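Side-chain contacts in superoxide dismutase (Acidilobus saccharovorans, PDB 4FFK), which catalyses the dismutation of superoxide into oxygen and hydrogen peroxide at an iron centre: residues I172-V177 against E209-K214; H89-L94 against V141-L146. All blocks are in the same frame, centred on the assembly; numbering follows the deposited sequence.

Contact 1 of 2, residues I172-V177 against E209-K214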
loop_
_atom_site.group_PDB
_atom_site.type_symbol
_atom_site.label_atom_id
_atom_site.label_comp_id
_atom_site.label_asym_id
_atom_site.label_seq_id
_atom_site.Cartn_x
_atom_site.Cartn_y
_atom_site.Cartn_z
ATOM N N ILE A 172 -5.222 -19.616 4.097
ATOM C CA ILE A 172 -6.557 -19.741 4.613
ATOM C C ILE A 172 -6.571 -19.212 6.049
ATOM O O ILE A 172 -5.915 -19.768 6.924
ATOM C CB ILE A 172 -7.000 -21.237 4.609
ATOM C CG1 ILE A 172 -6.823 -21.810 3.174
ATOM C CG2 ILE A 172 -8.387 -21.447 5.284
ATOM C CD1 ILE A 172 -7.326 -23.239 2.992
ATOM N N PRO A 173 -7.288 -18.112 6.267
ATOM C CA PRO A 173 -7.264 -17.496 7.602
ATOM C C PRO A 173 -8.091 -18.398 8.501
ATOM O O PRO A 173 -9.161 -18.816 8.106
ATOM C CB PRO A 173 -7.993 -16.168 7.396
ATOM C CG PRO A 173 -8.915 -16.451 6.138
ATOM C CD PRO A 173 -7.976 -17.297 5.250
ATOM N N LEU A 174 -7.586 -18.641 9.693
ATOM C CA LEU A 174 -8.320 -19.435 10.663
ATOM C C LEU A 174 -8.846 -18.572 11.778
ATOM O O LEU A 174 -9.958 -18.815 12.298
ATOM C CB LEU A 174 -7.410 -20.494 11.278
ATOM C CG LEU A 174 -6.694 -21.335 10.219
ATOM C CD1 LEU A 174 -5.720 -22.332 10.825
ATOM C CD2 LEU A 174 -7.725 -22.004 9.371
ATOM N N LEU A 175 -8.033 -17.590 12.165
ATOM C CA LEU A 175 -8.318 -16.810 13.344
ATOM C C LEU A 175 -7.804 -15.430 13.023
ATOM O O LEU A 175 -6.762 -15.301 12.422
ATOM C CB LEU A 175 -7.496 -17.380 14.511
ATOM C CG LEU A 175 -7.404 -16.518 15.763
ATOM C CD1 LEU A 175 -8.807 -16.329 16.409
ATOM C CD2 LEU A 175 -6.413 -17.199 16.686
ATOM N N ALA A 176 -8.545 -14.413 13.392
ATOM C CA ALA A 176 -8.156 -13.071 13.005
ATOM C C ALA A 176 -8.509 -12.168 14.135
ATOM O O ALA A 176 -9.572 -12.316 14.756
ATOM C CB ALA A 176 -8.895 -12.681 11.706
ATOM N N VAL A 177 -7.647 -11.212 14.405
ATOM C CA VAL A 177 -7.995 -10.169 15.354
ATOM C C VAL A 177 -7.905 -8.842 14.586
ATOM O O VAL A 177 -6.927 -8.573 13.924
ATOM C CB VAL A 177 -7.073 -10.166 16.594
ATOM C CG1 VAL A 177 -5.595 -10.121 16.218
ATOM C CG2 VAL A 177 -7.439 -9.028 17.526
ATOM N N GLU A 209 -10.626 -24.404 15.394
ATOM C CA GLU A 209 -10.515 -25.826 15.091
ATOM C C GLU A 209 -11.351 -26.260 13.904
ATOM O O GLU A 209 -10.836 -26.917 12.997
ATOM C CB GLU A 209 -10.925 -26.643 16.344
ATOM C CG GLU A 209 -10.894 -28.171 16.105
ATOM C CD GLU A 209 -9.528 -28.735 15.694
ATOM O OE1 GLU A 209 -8.470 -28.070 15.801
ATOM O OE2 GLU A 209 -9.517 -29.904 15.257
ATOM N N ALA A 210 -12.629 -25.913 13.895
ATOM C CA ALA A 210 -13.541 -26.368 12.840
ATOM C C ALA A 210 -13.069 -25.798 11.504
ATOM O O ALA A 210 -13.105 -26.470 10.470
ATOM C CB ALA A 210 -14.972 -25.933 13.106
ATOM N N ARG A 211 -12.623 -24.542 11.538
ATOM C CA ARG A 211 -12.137 -23.918 10.303
ATOM C C ARG A 211 -10.860 -24.603 9.850
ATOM O O ARG A 211 -10.670 -24.865 8.682
ATOM C CB ARG A 211 -11.894 -22.428 10.510
ATOM C CG ARG A 211 -11.615 -21.677 9.184
ATOM C CD ARG A 211 -11.955 -20.160 9.262
ATOM N NE ARG A 211 -13.352 -19.893 9.646
ATOM C CZ ARG A 211 -13.744 -19.689 10.916
ATOM N NH1 ARG A 211 -12.851 -19.721 11.910
ATOM N NH2 ARG A 211 -15.008 -19.463 11.187
ATOM N N TYR A 212 -9.997 -24.910 10.792
ATOM C CA TYR A 212 -8.760 -25.544 10.491
ATOM C C TYR A 212 -9.002 -26.942 9.923
ATOM O O TYR A 212 -8.319 -27.343 8.992
ATOM C CB TYR A 212 -7.922 -25.591 11.739
ATOM C CG TYR A 212 -6.666 -26.369 11.637
ATOM C CD1 TYR A 212 -6.407 -27.404 12.518
ATOM C CD2 TYR A 212 -5.709 -26.074 10.676
ATOM C CE1 TYR A 212 -5.227 -28.118 12.438
ATOM C CE2 TYR A 212 -4.555 -26.757 10.590
ATOM C CZ TYR A 212 -4.316 -27.794 11.475
ATOM O OH TYR A 212 -3.156 -28.464 11.375
ATOM N N GLN A 213 -9.997 -27.654 10.473
ATOM C CA GLN A 213 -10.359 -28.964 9.908
ATOM C C GLN A 213 -10.772 -28.826 8.449
ATOM O O GLN A 213 -10.258 -29.576 7.618
ATOM C CB GLN A 213 -11.442 -29.686 10.732
ATOM C CG GLN A 213 -10.935 -30.146 12.093
ATOM C CD GLN A 213 -9.864 -31.221 12.003
ATOM O OE1 GLN A 213 -9.736 -31.910 10.999
ATOM N NE2 GLN A 213 -9.077 -31.358 13.059
ATOM N N LYS A 214 -11.683 -27.889 8.171
ATOM C CA LYS A 214 -12.090 -27.534 6.799
ATOM C C LYS A 214 -10.893 -27.183 5.928
ATOM O O LYS A 214 -10.803 -27.645 4.788
ATOM C CB LYS A 214 -13.060 -26.360 6.771
ATOM C CG LYS A 214 -14.523 -26.689 6.849
ATOM C CD LYS A 214 -15.071 -26.326 8.209
ATOM C CE LYS A 214 -15.965 -25.107 8.170
ATOM N NZ LYS A 214 -17.298 -25.491 7.671
#
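Leu174 and Arg211 pass alongside each other in opposite directions, the end of the leucine reaching helix 205-216 and the arginine coming back from the helix to strand 172-178. The methyl CD2 of Leu174 rests 3.9 Å from CG of Arg211, where the arginine chain is still purely hydrocarbon. Extended through chi1 and chi2, with CG anti to the backbone N (chi1 -170°), the Arg211 chain sets CD 3.3 Å from Pro173 O; the bend at chi3 then turns the guanidinium to the carbonyl of Leu174. There NH1 gives a weak hydrogen bond, bent to 132°, to Leu174 O at 3.1 Å, with the oxygen at the edge of the guanidinium and near its plane. Leu174 O also accepts from Asn98 ND2, and the charge has a stronger partner in Asp207, while NE is bonded to Leu221 O of the second subunit, so a long, branched donor suits this place. The other leucine methyl, CD1, approaches the Tyr212 ring obliquely, 3.7 Å from CD2 of Tyr212, and the forked end of Leu174 thus spans two consecutive helical residues. Leu174 and Leu175 face Leu146 together in a classic beta bulge on this strand of the C-terminal domain. Residues 172-177 run nearly antiparallel to residues 209-214, at 161°; Tyr212 leans on helix 111-121, whereas Arg211 also packs against Leu94 and Leu97 of helix 75-97.

Contact 2 of 2, residues H89-L94 against V141-L146. With FE (Fe (III) ion), chain B.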
loop_
_atom_site.group_PDB
_atom_site.type_symbol
_atom_site.label_atom_id
_atom_site.label_comp_id
_atom_site.label_asym_id
_atom_site.label_seq_id
_atom_site.Cartn_x
_atom_site.Cartn_y
_atom_site.Cartn_z
ATOM N N HIS A 89 -15.512 -7.243 4.807
ATOM C CA HIS A 89 -16.616 -8.199 5.113
ATOM C C HIS A 89 -16.172 -9.562 5.592
ATOM O O HIS A 89 -16.616 -10.049 6.651
ATOM C CB HIS A 89 -17.444 -8.331 3.831
ATOM C CG HIS A 89 -18.578 -9.287 3.922
ATOM N ND1 HIS A 89 -19.287 -9.497 5.084
ATOM C CD2 HIS A 89 -19.155 -10.066 2.977
ATOM C CE1 HIS A 89 -20.249 -10.376 4.850
ATOM N NE2 HIS A 89 -20.167 -10.761 3.590
ATOM N N ILE A 90 -15.254 -10.182 4.875
ATOM C CA ILE A 90 -14.886 -11.512 5.173
ATOM C C ILE A 90 -14.088 -11.568 6.447
ATOM O O ILE A 90 -14.245 -12.480 7.246
ATOM C CB ILE A 90 -14.117 -12.218 4.047
ATOM C CG1 ILE A 90 -12.732 -11.554 3.841
ATOM C CG2 ILE A 90 -15.001 -12.417 2.834
ATOM C CD1 ILE A 90 -12.049 -12.017 2.581
ATOM N N LEU A 91 -13.243 -10.572 6.663
ATOM C CA LEU A 91 -12.429 -10.584 7.862
ATOM C C LEU A 91 -13.267 -10.285 9.091
ATOM O O LEU A 91 -13.010 -10.847 10.169
ATOM C CB LEU A 91 -11.258 -9.608 7.741
ATOM C CG LEU A 91 -10.259 -10.128 6.705
ATOM C CD1 LEU A 91 -9.209 -8.986 6.555
ATOM C CD2 LEU A 91 -9.622 -11.437 7.203
ATOM N N HIS A 92 -14.276 -9.423 8.967
ATOM C CA HIS A 92 -15.125 -9.176 10.148
ATOM C C HIS A 92 -15.921 -10.398 10.430
ATOM O O HIS A 92 -16.071 -10.773 11.604
ATOM C CB HIS A 92 -16.029 -7.983 9.977
ATOM C CG HIS A 92 -15.297 -6.714 10.178
ATOM N ND1 HIS A 92 -14.572 -6.115 9.166
ATOM C CD2 HIS A 92 -15.110 -5.965 11.285
ATOM C CE1 HIS A 92 -13.964 -5.046 9.657
ATOM N NE2 HIS A 92 -14.284 -4.922 10.939
ATOM N N THR A 93 -16.455 -10.993 9.376
ATOM C CA THR A 93 -17.200 -12.227 9.536
ATOM C C THR A 93 -16.410 -13.286 10.314
ATOM O O THR A 93 -16.939 -13.894 11.244
ATOM C CB THR A 93 -17.618 -12.761 8.213
ATOM O OG1 THR A 93 -18.439 -11.774 7.590
ATOM C CG2 THR A 93 -18.392 -14.058 8.424
ATOM N N LEU A 94 -15.157 -13.483 9.931
ATOM C CA LEU A 94 -14.227 -14.360 10.659
ATOM C C LEU A 94 -14.049 -13.891 12.081
ATOM O O LEU A 94 -14.214 -14.669 13.065
ATOM C CB LEU A 94 -12.874 -14.362 9.951
ATOM C CG LEU A 94 -11.779 -15.238 10.535
ATOM C CD1 LEU A 94 -12.284 -16.677 10.628
ATOM C CD2 LEU A 94 -10.555 -15.160 9.617
ATOM N N VAL A 141 -3.776 0.433 10.530
ATOM C CA VAL A 141 -4.878 -0.433 10.946
ATOM C C VAL A 141 -4.840 -1.637 10.105
ATOM O O VAL A 141 -4.280 -1.617 9.048
ATOM C CB VAL A 141 -6.207 0.207 10.770
ATOM C CG1 VAL A 141 -6.234 1.453 11.748
ATOM C CG2 VAL A 141 -6.380 0.632 9.328
ATOM N N GLY A 142 -5.429 -2.709 10.614
ATOM C CA GLY A 142 -5.440 -3.969 9.873
ATOM C C GLY A 142 -5.782 -5.079 10.826
ATOM O O GLY A 142 -6.604 -4.913 11.701
ATOM N N TRP A 143 -5.084 -6.189 10.644
ATOM C CA TRP A 143 -5.483 -7.468 11.262
ATOM C C TRP A 143 -4.217 -8.247 11.499
ATOM O O TRP A 143 -3.206 -8.106 10.786
ATOM C CB TRP A 143 -6.238 -8.324 10.261
ATOM C CG TRP A 143 -7.478 -7.636 9.815
ATOM C CD1 TRP A 143 -7.560 -6.663 8.880
ATOM C CD2 TRP A 143 -8.768 -7.825 10.356
ATOM N NE1 TRP A 143 -8.860 -6.231 8.761
ATOM C CE2 TRP A 143 -9.636 -6.958 9.642
ATOM C CE3 TRP A 143 -9.311 -8.715 11.339
ATOM C CZ2 TRP A 143 -10.994 -6.895 9.898
ATOM C CZ3 TRP A 143 -10.691 -8.636 11.575
ATOM C CH2 TRP A 143 -11.501 -7.746 10.874
ATOM N N ALA A 144 -4.293 -9.128 12.490
ATOM C CA ALA A 144 -3.344 -10.251 12.513
ATOM C C ALA A 144 -4.182 -11.480 12.283
ATOM O O ALA A 144 -5.341 -11.570 12.743
ATOM C CB ALA A 144 -2.585 -10.319 13.842
ATOM N N ILE A 145 -3.621 -12.434 11.539
ATOM C CA ILE A 145 -4.335 -13.586 11.138
ATOM C C ILE A 145 -3.473 -14.832 11.344
ATOM O O ILE A 145 -2.318 -14.804 11.024
ATOM C CB ILE A 145 -4.713 -13.524 9.658
ATOM C CG1 ILE A 145 -5.824 -12.503 9.413
ATOM C CG2 ILE A 145 -5.196 -14.898 9.229
ATOM C CD1 ILE A 145 -6.066 -12.280 7.916
ATOM N N LEU A 146 -4.058 -15.873 11.927
ATOM C CA LEU A 146 -3.407 -17.174 11.983
ATOM C C LEU A 146 -3.991 -17.895 10.795
ATOM O O LEU A 146 -5.193 -17.988 10.693
ATOM C CB LEU A 146 -3.800 -17.936 13.281
ATOM C CG LEU A 146 -3.111 -19.334 13.271
ATOM C CD1 LEU A 146 -1.594 -19.353 13.113
ATOM C CD2 LEU A 146 -3.493 -20.001 14.543
HETATM FE FE FE B . -13.195 -3.779 12.255
HETATM O O HOH W 1 -11.727 -3.457 10.859
#
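Leu91 lays its CB over one face of the Trp143 indole, 3.6 Å from the centroid of the six-membered ring and only 15° off the normal, a CH-pi contact. The pair joins helix 75-97 of the alpha-hairpin domain to the central strand of the three-stranded antiparallel sheet in the C-terminal domain, the two-domain architecture of iron/manganese superoxide dismutases. Leucine fits because its branches divide: CD1 continues the cover, 3.5 Å from Trp143 NE1, while CD2 meets CD1 of Ile145, two residues further along the strand on the same side of the sheet. The indole NH has its own partner in His163. Beyond Leu91, the benzo edge of Trp143 points at the face of His92 in a T-shaped stack, with planes at 85° and CH2 3.8 Å above the centre of the imidazole. A broad, rigid indole can thus serve two neighbours at once, offering its face to the leucine and its edge to the histidine. The His92 ring is held at both nitrogens, ND1 by Gly88 O and NE2 by the iron, which restricts its rotation while tryptophan backs one face. Its chi1 of -78° sets CG anti to the carbonyl carbon, and with the ring so placed NE2 can bind the iron. His43, Asp178 and His182 complete the protein ligands; His92 NE2 binds iron at 2.1 Å, and water 1 lies 2.0 Å from the metal.

How the contacts relate
The two contacts lie with their centres about 11 Å apart and share one sheet, in which strands 172-178 and 142-148 are neighbours. Leu174 N and Leu175 O of contact 1 probably hydrogen-bond to Leu146 O and N of contact 2, at 2.7 and 2.8 Å respectively, so the bulged strand pairs with the one that carries Trp143. Helix 75-97 links them again: Leu94 CD1 packs 3.4 Å from Arg211 NH1. Contact 2 includes an iron ligand, whereas contact 1 joins the same sheet to helix 205-216; its strand ends at Asp178, another iron ligand. Both contacts also touch the second subunit, including its Thr169 and Ile222.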